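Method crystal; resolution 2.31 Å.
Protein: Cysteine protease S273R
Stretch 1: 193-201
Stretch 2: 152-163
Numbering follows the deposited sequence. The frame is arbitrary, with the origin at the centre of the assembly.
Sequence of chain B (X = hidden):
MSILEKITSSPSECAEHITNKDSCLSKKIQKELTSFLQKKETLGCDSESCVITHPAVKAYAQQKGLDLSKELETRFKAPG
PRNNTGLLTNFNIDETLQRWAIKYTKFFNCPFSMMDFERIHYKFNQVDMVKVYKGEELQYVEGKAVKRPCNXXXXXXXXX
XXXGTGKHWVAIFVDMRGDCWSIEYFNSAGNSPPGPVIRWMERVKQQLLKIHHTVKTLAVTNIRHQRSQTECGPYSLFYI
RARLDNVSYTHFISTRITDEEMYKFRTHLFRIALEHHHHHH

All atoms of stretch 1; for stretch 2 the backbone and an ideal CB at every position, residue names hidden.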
# COMPACT_ATOMS: atom_id res chain seq x y z
N PRO B 193 -4.64 17.40 24.04
CA PRO B 193 -5.82 17.53 23.19
C PRO B 193 -6.98 18.14 23.96
O PRO B 193 -7.12 17.92 25.17
CB PRO B 193 -6.12 16.07 22.79
CG PRO B 193 -4.92 15.28 23.17
CD PRO B 193 -4.30 16.00 24.31
N PRO B 194 -7.83 18.91 23.29
CA PRO B 194 -9.05 19.40 23.94
C PRO B 194 -9.97 18.24 24.30
O PRO B 194 -9.89 17.15 23.74
CB PRO B 194 -9.69 20.31 22.89
CG PRO B 194 -8.56 20.69 21.98
CD PRO B 194 -7.66 19.49 21.94
N GLY B 195 -10.84 18.50 25.27
CA GLY B 195 -11.82 17.54 25.73
C GLY B 195 -12.59 16.84 24.61
O GLY B 195 -12.66 15.61 24.56
N PRO B 196 -13.19 17.62 23.71
CA PRO B 196 -13.90 17.00 22.58
C PRO B 196 -13.03 16.07 21.75
O PRO B 196 -13.52 15.05 21.26
CB PRO B 196 -14.39 18.21 21.77
CG PRO B 196 -14.56 19.28 22.79
CD PRO B 196 -13.46 19.07 23.79
N VAL B 197 -11.75 16.39 21.58
CA VAL B 197 -10.86 15.49 20.85
C VAL B 197 -10.69 14.18 21.62
O VAL B 197 -10.66 13.10 21.02
CB VAL B 197 -9.51 16.17 20.58
CG1 VAL B 197 -8.54 15.20 19.91
CG2 VAL B 197 -9.71 17.40 19.70
N ILE B 198 -10.60 14.26 22.95
CA ILE B 198 -10.46 13.06 23.76
C ILE B 198 -11.68 12.16 23.61
O ILE B 198 -11.55 10.94 23.46
CB ILE B 198 -10.21 13.44 25.24
CG1 ILE B 198 -8.88 14.18 25.39
CG2 ILE B 198 -10.24 12.20 26.13
CD1 ILE B 198 -7.67 13.31 25.12
N ARG B 199 -12.88 12.75 23.64
CA ARG B 199 -14.09 11.95 23.48
C ARG B 199 -14.12 11.25 22.12
O ARG B 199 -14.53 10.09 22.02
CB ARG B 199 -15.34 12.83 23.64
CG ARG B 199 -15.36 13.67 24.91
CD ARG B 199 -16.50 14.66 24.85
NE ARG B 199 -16.21 15.88 25.60
CZ ARG B 199 -16.83 17.03 25.42
NH1 ARG B 199 -17.79 17.13 24.51
NH2 ARG B 199 -16.50 18.09 26.15
N TRP B 200 -13.69 11.96 21.07
CA TRP B 200 -13.67 11.36 19.74
C TRP B 200 -12.68 10.20 19.67
O TRP B 200 -12.99 9.15 19.10
CB TRP B 200 -13.33 12.42 18.69
CG TRP B 200 -13.38 11.91 17.28
CD1 TRP B 200 -14.45 11.93 16.44
CD2 TRP B 200 -12.31 11.31 16.55
NE1 TRP B 200 -14.12 11.38 15.23
CE2 TRP B 200 -12.80 10.98 15.28
CE3 TRP B 200 -10.98 11.01 16.86
CZ2 TRP B 200 -12.02 10.38 14.30
CZ3 TRP B 200 -10.20 10.40 15.89
CH2 TRP B 200 -10.72 10.09 14.62
N MSE B 201 -11.49 10.38 20.23
CA MSE B 201 -10.48 9.32 20.25
C MSE B 201 -10.98 8.11 21.05
O MSE B 201 -10.73 6.97 20.67
CB MSE B 201 -9.17 9.84 20.84
CG MSE B 201 -8.54 10.98 20.06
SE MSE B 201 -6.94 11.70 20.91
CE MSE B 201 -5.78 10.15 20.73
N UNK B 152 -5.59 3.06 7.27
CA UNK B 152 -5.04 4.29 7.82
C UNK B 152 -6.06 5.40 7.66
O UNK B 152 -6.80 5.46 6.67
CB UNK B 152 -3.72 4.66 7.14
N UNK B 153 -6.10 6.29 8.65
CA UNK B 153 -7.03 7.41 8.68
C UNK B 153 -6.26 8.68 9.04
O UNK B 153 -5.43 8.67 9.96
CB UNK B 153 -8.17 7.16 9.67
N UNK B 154 -6.52 9.76 8.31
CA UNK B 154 -5.81 11.00 8.53
C UNK B 154 -6.68 12.23 8.47
O UNK B 154 -7.57 12.32 7.62
CB UNK B 154 -4.68 11.13 7.50
N UNK B 155 -6.44 13.18 9.36
CA UNK B 155 -7.23 14.40 9.39
C UNK B 155 -6.42 15.50 10.07
O UNK B 155 -5.65 15.24 11.00
CB UNK B 155 -8.56 14.17 10.11
N UNK B 156 -6.59 16.72 9.58
CA UNK B 156 -5.98 17.91 10.15
C UNK B 156 -7.10 18.85 10.58
O UNK B 156 -7.99 19.16 9.77
CB UNK B 156 -5.04 18.59 9.15
N UNK B 157 -7.06 19.31 11.83
CA UNK B 157 -8.13 20.12 12.38
C UNK B 157 -7.57 21.37 13.03
O UNK B 157 -6.39 21.44 13.39
CB UNK B 157 -8.95 19.32 13.39
N UNK B 158 -8.44 22.37 13.18
CA UNK B 158 -8.08 23.66 13.76
C UNK B 158 -8.56 23.70 15.21
O UNK B 158 -9.75 23.49 15.47
CB UNK B 158 -8.68 24.81 12.95
N UNK B 159 -7.65 23.97 16.13
CA UNK B 159 -7.96 24.05 17.55
C UNK B 159 -8.43 25.43 17.98
O UNK B 159 -8.46 25.72 19.18
CB UNK B 159 -6.73 23.65 18.37
N UNK B 160 -8.80 26.30 17.03
CA UNK B 160 -9.22 27.65 17.37
C UNK B 160 -10.55 27.67 18.13
O UNK B 160 -10.85 28.66 18.79
CB UNK B 160 -9.33 28.49 16.10
N UNK B 161 -11.34 26.60 18.04
CA UNK B 161 -12.59 26.55 18.80
C UNK B 161 -12.32 26.58 20.30
O UNK B 161 -13.00 27.30 21.04
CB UNK B 161 -13.39 25.30 18.44
N UNK B 162 -11.32 25.83 20.76
CA UNK B 162 -10.82 26.01 22.11
C UNK B 162 -10.01 27.31 22.16
O UNK B 162 -9.29 27.63 21.21
CB UNK B 162 -9.97 24.81 22.55
N UNK B 163 -10.15 28.05 23.26
CA UNK B 163 -9.63 29.41 23.31
C UNK B 163 -8.13 29.44 23.03
O UNK B 163 -7.37 28.61 23.54
CB UNK B 163 -9.92 30.04 24.67

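Position 152 begins an extended strand (phi/psi -138/145) far from the helix that starts at Gly-195. Nothing in stretch 1 constrains it, and its extended backbone would suit a beta-branched residue among many others; it is Thr-152.

At 153 the CA-to-CB bond points toward stretch 1, yet the ideal CB has no atom of that stretch within 5.5 Å. What lies ahead is the indole of Trp-200, so a long apolar side chain is called for: leucine, methionine or an aromatic. The residue is Phe-153. With chi1 in the t well its ring bridges the gap, bringing CE1 to 3.9 Å from Trp-200 CH2. The two six-membered rings meet obliquely, their planes at 32°.

Position 154 is out of reach, and its angles (-139/140) are open to any ordinary residue; the backbone does not demand the glycine found, Gly-154. Position 155 meets nothing of stretch 1 either, and stretch 1 sets no preference here. It is Cys-155, bonded covalently to a group elsewhere in the structure. Position 156, also out of reach, has strand geometry that favours beta-branched residues, and Val-156 fits that preference.

At 157 the CB again points toward the helix, where the methyls of Val-197 offer an apolar surface. Leucine, isoleucine or methionine could approach it. Leu-157 does so loosely, its CD1 4.5 Å from Val-197 CG2.

Position 158 is free of stretch 1, so a polar residue is plausible. Asn-158 uses OD1 to accept a hydrogen bond from the backbone N of position 160 (3.0 Å), linking its side chain to the backbone two residues on.

At 159 the ideal CB lies 5.0 Å from Pro-194 CG, near enough for a modest side chain to cover part of that ring. Thr-159 contributes a little covered area, while its OG1 is hydrogen-bonded elsewhere. Position 160 is out of reach and tolerates a polar residue: Asp-160.

The CA-to-CB bond at 161 points toward stretch 1, where the rings of Pro-194 and Pro-196 lie beyond the reach of CB. A large flat or long apolar side chain suits best. Phe-161, though poorly ordered, reaches both: CZ is 4.1 Å from Pro-194 CG, and CE1 is 4.5 Å from Pro-196 CG.

At 162 the ideal CB is already 4.4 Å from Pro-194 CG, so a short residue such as alanine, serine or threonine suffices. Ser-162 makes this contact through CB. Position 163 is unconstrained by stretch 1, compatible with a polar residue, and is Thr-163.

Stretch 2 (152-163) TFGCVLNTDFST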
# COMPACT_ATOMS: atom_id res chain seq x y z
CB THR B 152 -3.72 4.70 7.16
OG1 THR B 152 -3.85 4.62 5.73
CG2 THR B 152 -2.58 3.80 7.61
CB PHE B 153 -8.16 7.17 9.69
CG PHE B 153 -9.14 8.30 9.81
CD1 PHE B 153 -8.95 9.30 10.75
CD2 PHE B 153 -10.25 8.36 8.99
CE1 PHE B 153 -9.85 10.34 10.86
CE2 PHE B 153 -11.16 9.40 9.10
CZ PHE B 153 -10.96 10.39 10.03
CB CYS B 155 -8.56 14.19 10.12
SG CYS B 155 -9.88 15.30 9.58
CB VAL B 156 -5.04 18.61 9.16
CG1 VAL B 156 -4.41 19.84 9.79
CG2 VAL B 156 -3.96 17.65 8.67
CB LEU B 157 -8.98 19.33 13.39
CG LEU B 157 -8.27 18.73 14.60
CD1 LEU B 157 -8.63 19.49 15.87
CD2 LEU B 157 -8.64 17.26 14.74
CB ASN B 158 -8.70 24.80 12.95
CG ASN B 158 -8.14 26.16 13.32
OD1 ASN B 158 -7.50 26.32 14.36
ND2 ASN B 158 -8.38 27.15 12.47
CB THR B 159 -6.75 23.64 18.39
OG1 THR B 159 -5.65 24.51 18.11
CG2 THR B 159 -6.35 22.21 18.08
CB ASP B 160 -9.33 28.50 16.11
CG ASP B 160 -9.32 29.99 16.40
OD1 ASP B 160 -9.03 30.37 17.56
OD2 ASP B 160 -9.60 30.78 15.48
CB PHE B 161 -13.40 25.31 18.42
CG PHE B 161 -12.71 24.01 18.70
CD1 PHE B 161 -12.95 23.32 19.88
CD2 PHE B 161 -11.83 23.46 17.77
CE1 PHE B 161 -12.32 22.12 20.14
CE2 PHE B 161 -11.20 22.26 18.03
CZ PHE B 161 -11.44 21.59 19.21
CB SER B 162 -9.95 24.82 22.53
OG SER B 162 -9.63 24.88 23.91
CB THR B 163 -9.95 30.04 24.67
OG1 THR B 163 -9.44 31.39 24.70
CG2 THR B 163 -9.33 29.25 25.81
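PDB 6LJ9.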